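Side-chain contacts in lipase aflb (Neosartorya fumigata, PDB 6IDY), which probably hydrolyses the ester bonds of lipids, as a fungal lipase, and carries a bound calcium ion: residues A188-V193 and D376-D381; K160-L165 and N217-I222; V17-S22 and V422-P427; A37-S42 and M84-L89; T312-F317 and S330-D335. All coordinates share one frame; numbering follows the deposited sequence.

Contact 1 of 5, residues A188-V193 and D376-D381. With CA (calcium ion), chain D.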
# COMPACT_ATOMS: atom_id res chain seq x y z
N ALA A 188 -12.15 4.74 -14.09
CA ALA A 188 -11.41 5.82 -14.73
C ALA A 188 -10.77 5.32 -16.03
O ALA A 188 -10.75 4.11 -16.27
CB ALA A 188 -10.32 6.31 -13.78
N ASP A 189 -10.26 6.26 -16.87
CA ASP A 189 -9.56 5.93 -18.11
C ASP A 189 -8.10 5.67 -17.69
O ASP A 189 -7.19 6.45 -17.96
CB ASP A 189 -9.71 7.07 -19.14
CG ASP A 189 -11.13 7.30 -19.62
OD1 ASP A 189 -11.86 6.31 -19.85
OD2 ASP A 189 -11.53 8.48 -19.76
N ALA A 190 -7.94 4.56 -16.95
CA ALA A 190 -6.71 4.11 -16.32
C ALA A 190 -6.33 2.71 -16.79
O ALA A 190 -7.18 1.82 -16.88
CB ALA A 190 -6.90 4.12 -14.81
N ASP A 191 -5.04 2.51 -17.06
CA ASP A 191 -4.47 1.25 -17.51
C ASP A 191 -3.46 0.81 -16.46
O ASP A 191 -2.32 1.27 -16.44
CB ASP A 191 -3.80 1.45 -18.88
CG ASP A 191 -3.94 0.28 -19.83
OD1 ASP A 191 -4.21 -0.85 -19.35
OD2 ASP A 191 -3.79 0.49 -21.04
N VAL A 192 -3.91 -0.06 -15.55
CA VAL A 192 -3.12 -0.48 -14.40
C VAL A 192 -1.96 -1.43 -14.73
O VAL A 192 -2.05 -2.30 -15.60
CB VAL A 192 -3.98 -1.05 -13.24
CG1 VAL A 192 -4.96 0.00 -12.70
CG2 VAL A 192 -4.70 -2.34 -13.62
N VAL A 193 -0.87 -1.24 -13.99
CA VAL A 193 0.31 -2.10 -13.92
C VAL A 193 0.62 -2.16 -12.43
O VAL A 193 0.27 -1.22 -11.71
CB VAL A 193 1.54 -1.65 -14.77
CG1 VAL A 193 1.26 -1.72 -16.27
CG2 VAL A 193 2.06 -0.27 -14.37
N ASP A 376 -11.72 11.52 -9.69
CA ASP A 376 -11.68 12.97 -9.85
C ASP A 376 -10.25 13.48 -10.12
O ASP A 376 -10.08 14.36 -10.96
CB ASP A 376 -12.32 13.67 -8.64
CG ASP A 376 -12.28 15.17 -8.74
OD1 ASP A 376 -13.19 15.75 -9.39
OD2 ASP A 376 -11.34 15.77 -8.20
N ALA A 377 -9.23 12.93 -9.42
CA ALA A 377 -7.82 13.29 -9.60
C ALA A 377 -7.34 12.99 -11.02
O ALA A 377 -6.65 13.81 -11.62
CB ALA A 377 -6.95 12.54 -8.60
N LEU A 378 -7.70 11.81 -11.54
CA LEU A 378 -7.31 11.36 -12.87
C LEU A 378 -8.00 12.10 -14.01
O LEU A 378 -7.46 12.14 -15.12
CB LEU A 378 -7.52 9.84 -13.00
CG LEU A 378 -6.63 8.97 -12.11
CD1 LEU A 378 -7.15 7.56 -12.05
CD2 LEU A 378 -5.19 9.00 -12.57
N SER A 379 -9.18 12.69 -13.75
CA SER A 379 -9.96 13.40 -14.78
C SER A 379 -9.75 14.92 -14.80
O SER A 379 -10.24 15.59 -15.70
CB SER A 379 -11.44 13.06 -14.65
OG SER A 379 -11.95 13.41 -13.38
N HIS A 380 -9.00 15.47 -13.83
CA HIS A 380 -8.75 16.91 -13.75
C HIS A 380 -7.28 17.22 -13.55
O HIS A 380 -6.57 16.44 -12.92
CB HIS A 380 -9.54 17.52 -12.58
CG HIS A 380 -11.03 17.39 -12.70
ND1 HIS A 380 -11.69 16.26 -12.25
CD2 HIS A 380 -11.93 18.26 -13.21
CE1 HIS A 380 -12.97 16.48 -12.51
NE2 HIS A 380 -13.16 17.67 -13.09
N ASP A 381 -6.83 18.42 -14.02
CA ASP A 381 -5.48 18.90 -13.77
C ASP A 381 -5.41 19.12 -12.26
O ASP A 381 -6.41 19.52 -11.64
CB ASP A 381 -5.20 20.23 -14.51
CG ASP A 381 -5.16 20.16 -16.03
OD1 ASP A 381 -4.82 19.08 -16.57
OD2 ASP A 381 -5.44 21.19 -16.67
CA CA D . -4.93 15.18 -11.95
O HOH W 1 -4.96 14.70 -14.25
O HOH W 2 -2.82 16.18 -12.52

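Contact 2 of 5, residues K160-L165 and N217-I222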
# COMPACT_ATOMS: atom_id res chain seq x y z
N LYS A 160 -6.08 5.62 -22.50
CA LYS A 160 -6.08 5.19 -21.10
C LYS A 160 -4.75 5.54 -20.49
O LYS A 160 -3.70 5.16 -21.01
CB LYS A 160 -6.38 3.68 -20.97
CG LYS A 160 -7.66 3.23 -21.66
CD LYS A 160 -8.30 2.03 -21.00
CE LYS A 160 -7.78 0.69 -21.47
NZ LYS A 160 -8.51 -0.43 -20.83
N LYS A 161 -4.78 6.31 -19.40
CA LYS A 161 -3.59 6.74 -18.70
C LYS A 161 -2.96 5.56 -17.94
O LYS A 161 -3.66 4.93 -17.15
CB LYS A 161 -3.94 7.89 -17.73
CG LYS A 161 -2.76 8.55 -17.01
CD LYS A 161 -1.98 9.46 -17.94
CE LYS A 161 -1.46 10.67 -17.22
NZ LYS A 161 -2.43 11.80 -17.28
N PRO A 162 -1.66 5.24 -18.15
CA PRO A 162 -1.04 4.16 -17.38
C PRO A 162 -0.98 4.53 -15.90
O PRO A 162 -0.62 5.65 -15.56
CB PRO A 162 0.36 4.03 -18.00
CG PRO A 162 0.25 4.72 -19.35
CD PRO A 162 -0.69 5.85 -19.09
N VAL A 163 -1.40 3.61 -15.02
CA VAL A 163 -1.41 3.82 -13.57
C VAL A 163 -0.57 2.73 -12.90
O VAL A 163 -0.87 1.54 -13.02
CB VAL A 163 -2.85 3.93 -12.98
CG1 VAL A 163 -2.81 4.11 -11.46
CG2 VAL A 163 -3.64 5.07 -13.62
N ILE A 164 0.49 3.16 -12.20
CA ILE A 164 1.38 2.25 -11.49
C ILE A 164 0.84 2.05 -10.08
O ILE A 164 0.75 3.01 -9.31
CB ILE A 164 2.86 2.74 -11.49
CG1 ILE A 164 3.36 2.97 -12.94
CG2 ILE A 164 3.76 1.74 -10.73
CD1 ILE A 164 4.51 3.89 -13.05
N LEU A 165 0.50 0.80 -9.75
CA LEU A 165 -0.00 0.43 -8.43
C LEU A 165 1.17 -0.01 -7.56
O LEU A 165 1.82 -1.01 -7.85
CB LEU A 165 -1.07 -0.66 -8.53
CG LEU A 165 -2.27 -0.39 -9.46
CD1 LEU A 165 -3.17 -1.61 -9.51
CD2 LEU A 165 -3.05 0.86 -9.03
N ASN A 217 9.78 5.71 -14.88
CA ASN A 217 10.51 6.00 -16.12
C ASN A 217 10.35 4.93 -17.18
O ASN A 217 10.28 5.27 -18.37
CB ASN A 217 11.98 6.30 -15.83
CG ASN A 217 12.18 7.65 -15.18
OD1 ASN A 217 11.35 8.56 -15.30
ND2 ASN A 217 13.30 7.82 -14.51
N TYR A 218 10.20 3.66 -16.77
CA TYR A 218 10.00 2.56 -17.71
C TYR A 218 8.60 2.58 -18.32
O TYR A 218 8.47 2.42 -19.54
CB TYR A 218 10.33 1.20 -17.07
CG TYR A 218 10.03 0.02 -17.97
CD1 TYR A 218 10.96 -0.42 -18.91
CD2 TYR A 218 8.80 -0.63 -17.91
CE1 TYR A 218 10.67 -1.48 -19.77
CE2 TYR A 218 8.50 -1.68 -18.77
CZ TYR A 218 9.43 -2.11 -19.69
OH TYR A 218 9.12 -3.16 -20.52
N ILE A 219 7.56 2.71 -17.48
CA ILE A 219 6.18 2.71 -17.96
C ILE A 219 5.93 3.96 -18.82
O ILE A 219 5.29 3.84 -19.86
CB ILE A 219 5.15 2.49 -16.82
CG1 ILE A 219 5.32 1.08 -16.17
CG2 ILE A 219 3.70 2.75 -17.25
CD1 ILE A 219 4.98 -0.19 -17.06
N SER A 220 6.51 5.10 -18.43
CA SER A 220 6.38 6.33 -19.23
C SER A 220 7.03 6.16 -20.62
O SER A 220 6.45 6.59 -21.61
CB SER A 220 6.99 7.52 -18.50
OG SER A 220 6.82 8.72 -19.25
N ALA A 221 8.22 5.50 -20.67
CA ALA A 221 8.96 5.27 -21.92
C ALA A 221 8.23 4.37 -22.91
O ALA A 221 8.07 4.77 -24.07
CB ALA A 221 10.34 4.71 -21.62
N ILE A 222 7.77 3.17 -22.47
CA ILE A 222 7.07 2.19 -23.31
C ILE A 222 5.70 2.68 -23.79
O ILE A 222 5.19 2.21 -24.81
CB ILE A 222 6.95 0.78 -22.64
CG1 ILE A 222 6.15 0.83 -21.31
CG2 ILE A 222 8.33 0.12 -22.47
CD1 ILE A 222 5.65 -0.50 -20.78

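Contact 3 of 5, residues V17-S22 and V422-P427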
# COMPACT_ATOMS: atom_id res chain seq x y z
N VAL A 17 -0.16 -21.12 5.15
CA VAL A 17 -0.25 -22.12 6.22
C VAL A 17 1.14 -22.59 6.66
O VAL A 17 1.43 -22.54 7.86
CB VAL A 17 -1.20 -23.31 5.83
CG1 VAL A 17 -0.97 -24.53 6.71
CG2 VAL A 17 -2.66 -22.88 5.88
N SER A 18 2.00 -23.02 5.71
CA SER A 18 3.37 -23.49 5.99
C SER A 18 4.25 -22.41 6.63
O SER A 18 4.94 -22.70 7.60
CB SER A 18 4.02 -24.08 4.74
OG SER A 18 4.48 -23.08 3.85
N ILE A 19 4.19 -21.17 6.10
CA ILE A 19 4.97 -20.04 6.65
C ILE A 19 4.56 -19.77 8.10
O ILE A 19 5.43 -19.70 8.98
CB ILE A 19 4.87 -18.77 5.76
CG1 ILE A 19 5.53 -18.99 4.39
CG2 ILE A 19 5.48 -17.55 6.47
CD1 ILE A 19 5.03 -18.06 3.32
N LEU A 20 3.25 -19.68 8.36
CA LEU A 20 2.73 -19.41 9.70
C LEU A 20 2.96 -20.58 10.68
O LEU A 20 3.21 -20.31 11.86
CB LEU A 20 1.27 -18.96 9.66
CG LEU A 20 1.03 -17.59 9.01
CD1 LEU A 20 -0.37 -17.46 8.49
CD2 LEU A 20 1.39 -16.45 9.94
N SER A 21 2.92 -21.84 10.20
CA SER A 21 3.17 -23.02 11.05
C SER A 21 4.65 -23.06 11.45
O SER A 21 4.95 -23.38 12.60
CB SER A 21 2.79 -24.31 10.32
OG SER A 21 1.41 -24.28 9.97
N SER A 22 5.55 -22.72 10.51
CA SER A 22 6.99 -22.65 10.74
C SER A 22 7.30 -21.54 11.74
O SER A 22 8.10 -21.76 12.65
CB SER A 22 7.73 -22.37 9.43
OG SER A 22 7.50 -23.41 8.49
N VAL A 422 6.20 -10.82 7.41
CA VAL A 422 6.97 -10.23 8.52
C VAL A 422 7.68 -11.32 9.33
O VAL A 422 8.89 -11.23 9.56
CB VAL A 422 6.10 -9.29 9.42
CG1 VAL A 422 6.83 -8.91 10.71
CG2 VAL A 422 5.71 -8.02 8.67
N LEU A 423 6.93 -12.38 9.70
CA LEU A 423 7.47 -13.48 10.50
C LEU A 423 8.53 -14.29 9.78
O LEU A 423 9.52 -14.67 10.40
CB LEU A 423 6.34 -14.36 11.06
CG LEU A 423 5.29 -13.66 11.97
CD1 LEU A 423 4.35 -14.67 12.60
CD2 LEU A 423 5.95 -12.83 13.07
N ALA A 424 8.37 -14.51 8.46
CA ALA A 424 9.35 -15.27 7.67
C ALA A 424 10.58 -14.46 7.28
O ALA A 424 11.58 -15.04 6.85
CB ALA A 424 8.68 -15.82 6.41
N TYR A 425 10.53 -13.11 7.41
CA TYR A 425 11.66 -12.26 7.03
C TYR A 425 12.88 -12.54 7.89
O TYR A 425 12.81 -12.47 9.12
CB TYR A 425 11.30 -10.77 7.08
CG TYR A 425 12.37 -9.87 6.51
CD1 TYR A 425 13.45 -9.44 7.29
CD2 TYR A 425 12.32 -9.45 5.18
CE1 TYR A 425 14.44 -8.62 6.76
CE2 TYR A 425 13.30 -8.61 4.65
CZ TYR A 425 14.36 -8.20 5.44
OH TYR A 425 15.33 -7.38 4.92
N LYS A 426 13.99 -12.89 7.23
CA LYS A 426 15.26 -13.21 7.86
C LYS A 426 16.41 -12.67 6.99
O LYS A 426 16.32 -12.76 5.77
CB LYS A 426 15.41 -14.73 8.07
CG LYS A 426 14.46 -15.30 9.11
CD LYS A 426 14.46 -16.82 9.17
CE LYS A 426 13.33 -17.30 10.07
NZ LYS A 426 13.54 -18.70 10.53
N PRO A 427 17.49 -12.10 7.58
CA PRO A 427 17.72 -11.91 9.02
C PRO A 427 16.96 -10.70 9.57
O PRO A 427 16.80 -9.71 8.86
CB PRO A 427 19.25 -11.77 9.11
CG PRO A 427 19.66 -11.17 7.79
CD PRO A 427 18.61 -11.58 6.77

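Contact 4 of 5, residues A37-S42 and M84-L89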
# COMPACT_ATOMS: atom_id res chain seq x y z
N ALA A 37 0.37 -16.74 15.01
CA ALA A 37 0.72 -17.51 13.81
C ALA A 37 0.10 -18.92 13.89
O ALA A 37 -0.49 -19.36 12.90
CB ALA A 37 2.23 -17.61 13.67
N SER A 38 0.20 -19.58 15.06
CA SER A 38 -0.36 -20.92 15.30
C SER A 38 -1.88 -20.89 15.15
O SER A 38 -2.43 -21.70 14.39
CB SER A 38 0.04 -21.43 16.69
OG SER A 38 -0.42 -22.76 16.89
N LEU A 39 -2.55 -19.92 15.83
CA LEU A 39 -4.00 -19.72 15.80
C LEU A 39 -4.50 -19.51 14.37
O LEU A 39 -5.49 -20.13 13.98
CB LEU A 39 -4.41 -18.53 16.69
CG LEU A 39 -5.91 -18.28 16.86
CD1 LEU A 39 -6.29 -18.23 18.33
CD2 LEU A 39 -6.35 -17.00 16.15
N ILE A 40 -3.79 -18.67 13.59
CA ILE A 40 -4.14 -18.37 12.20
C ILE A 40 -3.94 -19.60 11.31
O ILE A 40 -4.86 -19.92 10.55
CB ILE A 40 -3.41 -17.09 11.68
CG1 ILE A 40 -3.98 -15.84 12.39
CG2 ILE A 40 -3.52 -16.93 10.16
CD1 ILE A 40 -3.23 -14.57 12.15
N ALA A 41 -2.78 -20.29 11.41
CA ALA A 41 -2.49 -21.50 10.63
C ALA A 41 -3.54 -22.59 10.88
O ALA A 41 -3.98 -23.22 9.92
CB ALA A 41 -1.09 -22.01 10.94
N SER A 42 -3.96 -22.78 12.15
CA SER A 42 -4.96 -23.78 12.51
C SER A 42 -6.37 -23.35 12.08
O SER A 42 -7.14 -24.19 11.64
CB SER A 42 -4.92 -24.11 14.00
OG SER A 42 -5.29 -23.01 14.81
N MET A 84 -5.63 -6.77 15.27
CA MET A 84 -6.46 -6.73 14.06
C MET A 84 -6.36 -8.07 13.30
O MET A 84 -7.38 -8.67 13.01
CB MET A 84 -6.08 -5.54 13.16
CG MET A 84 -7.03 -5.31 12.01
SD MET A 84 -8.65 -4.70 12.53
CE MET A 84 -9.65 -5.18 11.16
N THR A 85 -5.12 -8.54 13.03
CA THR A 85 -4.84 -9.78 12.29
C THR A 85 -5.44 -11.01 12.98
O THR A 85 -6.03 -11.85 12.30
CB THR A 85 -3.34 -9.93 11.99
OG1 THR A 85 -2.86 -8.70 11.45
CG2 THR A 85 -3.05 -11.05 10.99
N ARG A 86 -5.30 -11.10 14.31
CA ARG A 86 -5.84 -12.21 15.10
C ARG A 86 -7.38 -12.21 15.08
O ARG A 86 -7.98 -13.26 14.87
CB ARG A 86 -5.32 -12.13 16.55
CG ARG A 86 -5.75 -13.30 17.44
CD ARG A 86 -6.00 -12.87 18.88
NE ARG A 86 -4.84 -13.13 19.73
CZ ARG A 86 -3.93 -12.22 20.07
NH1 ARG A 86 -4.03 -10.97 19.63
NH2 ARG A 86 -2.91 -12.55 20.86
N GLU A 87 -8.01 -11.04 15.31
CA GLU A 87 -9.46 -10.89 15.39
C GLU A 87 -10.19 -11.08 14.06
O GLU A 87 -11.36 -11.48 14.08
CB GLU A 87 -9.85 -9.56 16.05
CG GLU A 87 -9.50 -9.47 17.53
CD GLU A 87 -10.03 -10.59 18.41
OE1 GLU A 87 -11.24 -10.90 18.32
OE2 GLU A 87 -9.22 -11.16 19.18
N ILE A 88 -9.51 -10.80 12.93
CA ILE A 88 -9.99 -10.97 11.55
C ILE A 88 -10.52 -12.42 11.37
O ILE A 88 -11.60 -12.62 10.81
CB ILE A 88 -8.84 -10.58 10.57
CG1 ILE A 88 -8.79 -9.05 10.31
CG2 ILE A 88 -8.83 -11.37 9.25
CD1 ILE A 88 -9.91 -8.41 9.53
N LEU A 89 -9.78 -13.40 11.89
CA LEU A 89 -10.21 -14.80 11.82
C LEU A 89 -11.16 -15.19 12.94
O LEU A 89 -12.08 -15.97 12.70
CB LEU A 89 -9.02 -15.77 11.74
CG LEU A 89 -8.29 -15.86 10.38
CD1 LEU A 89 -7.24 -16.92 10.43
CD2 LEU A 89 -9.26 -16.17 9.23

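Contact 5 of 5, residues T312-F317 and S330-D335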
# COMPACT_ATOMS: atom_id res chain seq x y z
N THR A 312 -3.88 12.68 -1.06
CA THR A 312 -3.69 11.77 0.09
C THR A 312 -5.06 11.44 0.66
O THR A 312 -5.91 12.31 0.72
CB THR A 312 -2.71 12.34 1.14
OG1 THR A 312 -3.34 13.35 1.93
CG2 THR A 312 -1.40 12.86 0.53
N ILE A 313 -5.29 10.15 1.00
CA ILE A 313 -6.58 9.69 1.51
C ILE A 313 -6.31 8.79 2.71
O ILE A 313 -5.57 7.81 2.59
CB ILE A 313 -7.48 9.01 0.43
CG1 ILE A 313 -7.48 9.82 -0.91
CG2 ILE A 313 -8.91 8.84 0.96
CD1 ILE A 313 -7.78 9.05 -2.16
N TYR A 314 -6.87 9.16 3.86
CA TYR A 314 -6.57 8.46 5.12
C TYR A 314 -7.71 8.49 6.11
O TYR A 314 -8.60 9.34 6.01
CB TYR A 314 -5.28 9.05 5.75
CG TYR A 314 -5.36 10.55 5.98
CD1 TYR A 314 -5.19 11.45 4.93
CD2 TYR A 314 -5.54 11.06 7.26
CE1 TYR A 314 -5.22 12.83 5.15
CE2 TYR A 314 -5.58 12.43 7.49
CZ TYR A 314 -5.42 13.31 6.43
OH TYR A 314 -5.49 14.66 6.66
N SER A 315 -7.64 7.59 7.11
CA SER A 315 -8.69 7.39 8.10
C SER A 315 -8.21 7.42 9.55
O SER A 315 -7.13 6.90 9.85
CB SER A 315 -9.37 6.04 7.83
OG SER A 315 -10.35 5.68 8.79
N THR A 316 -9.06 7.94 10.45
CA THR A 316 -8.83 7.97 11.91
C THR A 316 -8.68 6.53 12.43
O THR A 316 -7.88 6.28 13.34
CB THR A 316 -10.03 8.68 12.59
OG1 THR A 316 -9.98 10.06 12.28
CG2 THR A 316 -10.04 8.52 14.13
N PHE A 317 -9.44 5.59 11.84
CA PHE A 317 -9.49 4.19 12.27
C PHE A 317 -8.35 3.33 11.72
O PHE A 317 -8.41 2.10 11.77
CB PHE A 317 -10.88 3.59 11.97
CG PHE A 317 -11.95 4.36 12.70
CD1 PHE A 317 -12.12 4.21 14.08
CD2 PHE A 317 -12.76 5.28 12.03
CE1 PHE A 317 -13.08 4.96 14.76
CE2 PHE A 317 -13.73 6.01 12.71
CZ PHE A 317 -13.88 5.85 14.07
N SER A 330 0.08 11.82 9.74
CA SER A 330 1.22 11.32 8.97
C SER A 330 1.03 11.43 7.45
O SER A 330 2.01 11.57 6.71
CB SER A 330 1.52 9.88 9.35
OG SER A 330 2.76 9.49 8.78
N ALA A 331 -0.22 11.36 7.00
CA ALA A 331 -0.57 11.40 5.59
C ALA A 331 -0.50 12.78 4.95
O ALA A 331 -0.48 12.86 3.73
CB ALA A 331 -1.95 10.82 5.41
N ILE A 332 -0.46 13.84 5.76
CA ILE A 332 -0.48 15.21 5.24
C ILE A 332 0.82 15.61 4.54
O ILE A 332 1.90 15.43 5.09
CB ILE A 332 -0.88 16.23 6.36
CG1 ILE A 332 -2.34 16.01 6.82
CG2 ILE A 332 -0.64 17.70 5.91
CD1 ILE A 332 -2.75 16.77 8.15
N LEU A 333 0.68 16.17 3.33
CA LEU A 333 1.79 16.77 2.60
C LEU A 333 1.48 18.24 2.47
O LEU A 333 0.32 18.63 2.26
CB LEU A 333 2.01 16.15 1.21
CG LEU A 333 2.66 14.76 1.15
CD1 LEU A 333 2.81 14.30 -0.28
CD2 LEU A 333 4.02 14.72 1.87
N SER A 334 2.51 19.06 2.59
CA SER A 334 2.38 20.50 2.37
C SER A 334 2.50 20.70 0.86
O SER A 334 2.76 19.74 0.13
CB SER A 334 3.48 21.26 3.11
OG SER A 334 3.14 21.37 4.48
N ASP A 335 2.33 21.94 0.39
CA ASP A 335 2.44 22.22 -1.03
C ASP A 335 3.30 23.46 -1.32
O ASP A 335 2.89 24.32 -2.09
CB ASP A 335 1.05 22.34 -1.68
CG ASP A 335 1.11 22.32 -3.20
OD1 ASP A 335 2.05 21.70 -3.76
OD2 ASP A 335 0.22 22.92 -3.83

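Contact 1 of 5, residues A188-V193 and D376-D381
The backbones come closest at Ala188 and Leu378, whose CA atoms stand 7.1 Å apart where the loop leading into strand 190-195 meets the last turn of helix 368-379. In Leu378, chi1 of -66° sets CG beside the backbone N and anti to the carbonyl carbon, and the CD1 branch is the one that reaches the other chain segment. CD1 lies 3.8 Å from Ala188 CB and, more loosely, 4.4 Å from Ala190 CB. Both alanine CB atoms point toward the helix, so one leucine methyl meets two methyl groups two residues apart.

The helix end is organised by polar groups. His380 ND1 donates to Asp376 O over 2.8 Å, the oxygen lying almost in the ring plane and offering a lone pair. Ala377 O holds the calcium ion at 2.2 Å and His380 O holds it at 2.3 Å; two waters, Asp255 and Gly382 complete the site. Asp376 is tied in further by a salt bridge to Arg388.

A small apolar touch thus joins helix and strand, while carbonyl oxygens at the same helix end turn their dipoles to the calcium ion, whose charge is probably balanced in part by the Asp255 carboxylate; both bonds should fix the chain.

Contact 2 of 5, residues K160-L165 and N217-I222
Ile219 overlaps two side chains of strand 161-166 at once, with Pro162 under its CG2 branch and Ile164 against its CB. The CG2 methyl meets Pro162 CB at 3.7 Å. Alongside, Ile164 sends its CD1 methyl to within 4.1 Å of Ile219 CB, the two isoleucines sliding past each other in opposite directions. The torsions explain the division of labour. In Ile219 the CG1 branch lies beside the backbone N (chi1 -64°), which turns CG2 to the side anti to that nitrogen, where the proline ring waits. Ile164 has an extended CG1 arm, chi2 158°, and this carries its terminal methyl out from the strand toward the helix.

Pro162 and Ile164 alternate with Val163, whose CB points away from the helix, as expected of a beta strand that presents every second residue to one layer. All three touching residues are buried, and the contact across these segments is purely apolar, with no hydrogen bond between them.

Helix 205-223 is the connection of a beta-alpha-beta crossover: it joins strand 190-195 to strand 227-232, which flank strand 161-166 on either side in the sheet. Ile219 also touches Val227 and Ile147, so the one residue seats the helix across several strands.

Contact 3 of 5, residues V17-S22 and V422-P427
With chi1 at -66°, Ile19 places CG1 anti to the carbonyl carbon, which swings its CG2 methyl anti to the backbone N and against Ala424. Leu20 has nearly the same first torsion, -67°, and although its CB does not point at the partner, the extended side chain still brings CD2 toward Leu423. The result is two methyl-to-methyl touches of unequal weight. Ile19 CG2 lies 3.6 Å from Ala424 CB, a close fit, whereas Leu20 CD2 stays 4.4 Å from Leu423 CD1.

Nothing polar crosses between the segments. Within helix 16-24, however, Val17 O takes two donors from one residue: Ser21 N bonds it as in any helix, and Ser21 OG adds a second bond of 2.7 Å, arriving well above the carbonyl plane rather than on a lone pair. On the other side the helix ends just after Ala424, and Lys428 NZ donates to both Leu423 O and Tyr425 O near that end.

Helix 16-24 thus packs by one flank on the last turn of helix 414-424, where Ile19 and Leu20 also reach Ala420. A further neighbour is helix 31-47, which Val17, Leu20 and Ser21 all touch.

Contact 4 of 5, residues A37-S42 and M84-L89
Two nearly parallel helices of the N-terminal region, 31-47 and 81-90, pack here, with Ile40 touching both Thr85 and Leu89. The axes of the short segments pass 10.0 Å apart and cross at 28°. Ile40 is central and uses both branches. Its longer arm, with CG1 beside the backbone N (chi1 -69°), carries CD1 to 3.7 Å from Thr85 CG2. The shorter branch, CG2, rests 3.7 Å from Leu89 CD1, and that same leucine methyl also lies near Ile40 CB and CG1. In both pairs the side chains cross at about a right angle; Thr85 and Leu89 are one helical turn apart, and the isoleucine spans them.

Thr85 can offer its methyl to this apolar seam because its hydroxyl is turned back to its own helix, bonding to Phe81 O. Toward the outside, Leu39 CD2 meets the aliphatic CG of Arg86 at 4.0 Å, again crosswise. Beyond this methylene the arginine chain bends, and it also touches Ile36 of helix 31-47.

No hydrogen bond links the two segments. A crossing of +28° is consistent with small-angle ridges-into-grooves packing, here among helices 16-24, 31-47, 81-90 and 414-424, away from the central sheet.

Contact 5 of 5, residues T312-F317 and S330-D335
Tyr314, from CB outward, runs along Ala331 and then Ile332. CB already lies 3.8 Å from Ala331 CB. At the ring the same methyl comes over one face, nearest to CD1 at 3.3 Å, displaced from the middle toward the rim. Measured to the ring centroid, Ala331 CB stands at 3.7 Å and 28° off the normal, a CH-pi contact. Farther out the alanine gives way to the isoleucine: CZ has Ile332 CG1 at 4.1 Å, and the terminal OH touches Ile332 CG1 at 3.4 Å. The ring is brought here by chi1 of 56°, which sets CG between the backbone N and the carbonyl carbon.

Two residues earlier on the same strand, Thr312 also faces the loop. Its CG2 methyl rests 3.3 Å from Ala331 O, while its hydroxyl is engaged with Asn343 OD1. Just past the strand, Ser315 OG accepts from Phe317 N in an ST turn, marking where the chain leaves the sheet.

Strand 310-314 lies between strands 253-259 and 341-345, with Ile313 pointing to the side away from the loop. Segment 330-335 belongs to the loop that leads on to strand 341-345, and Asn343 of that strand touches both Tyr314 and Ile332 and bonds Leu333 O.

Two groups emerge. Contacts 1, 2 and 5 all reach the mixed sheet, whose strand order 1-3-2-4-5-6-7 matches the alpha/beta-hydrolase fold of many lipases. Contacts 1 and 2, with centres 12 Å apart, meet through probable backbone bonds between Asp189, Asp191 and Lys161, and their segments interleave along the chain. Contact 5 lies about 20 Å from contact 1 between centres. Contacts 3 and 4, with centres 14 Å apart, join where Leu20 packs on Ile40 and Leu423 on Ala37. Contact 3 ties a helix near the N terminus to the chain's last helix; contact 4 closes before 1, 2 and 5 open. The helical group thus comes from the chain's early part and last helix, the sheet from the residues between.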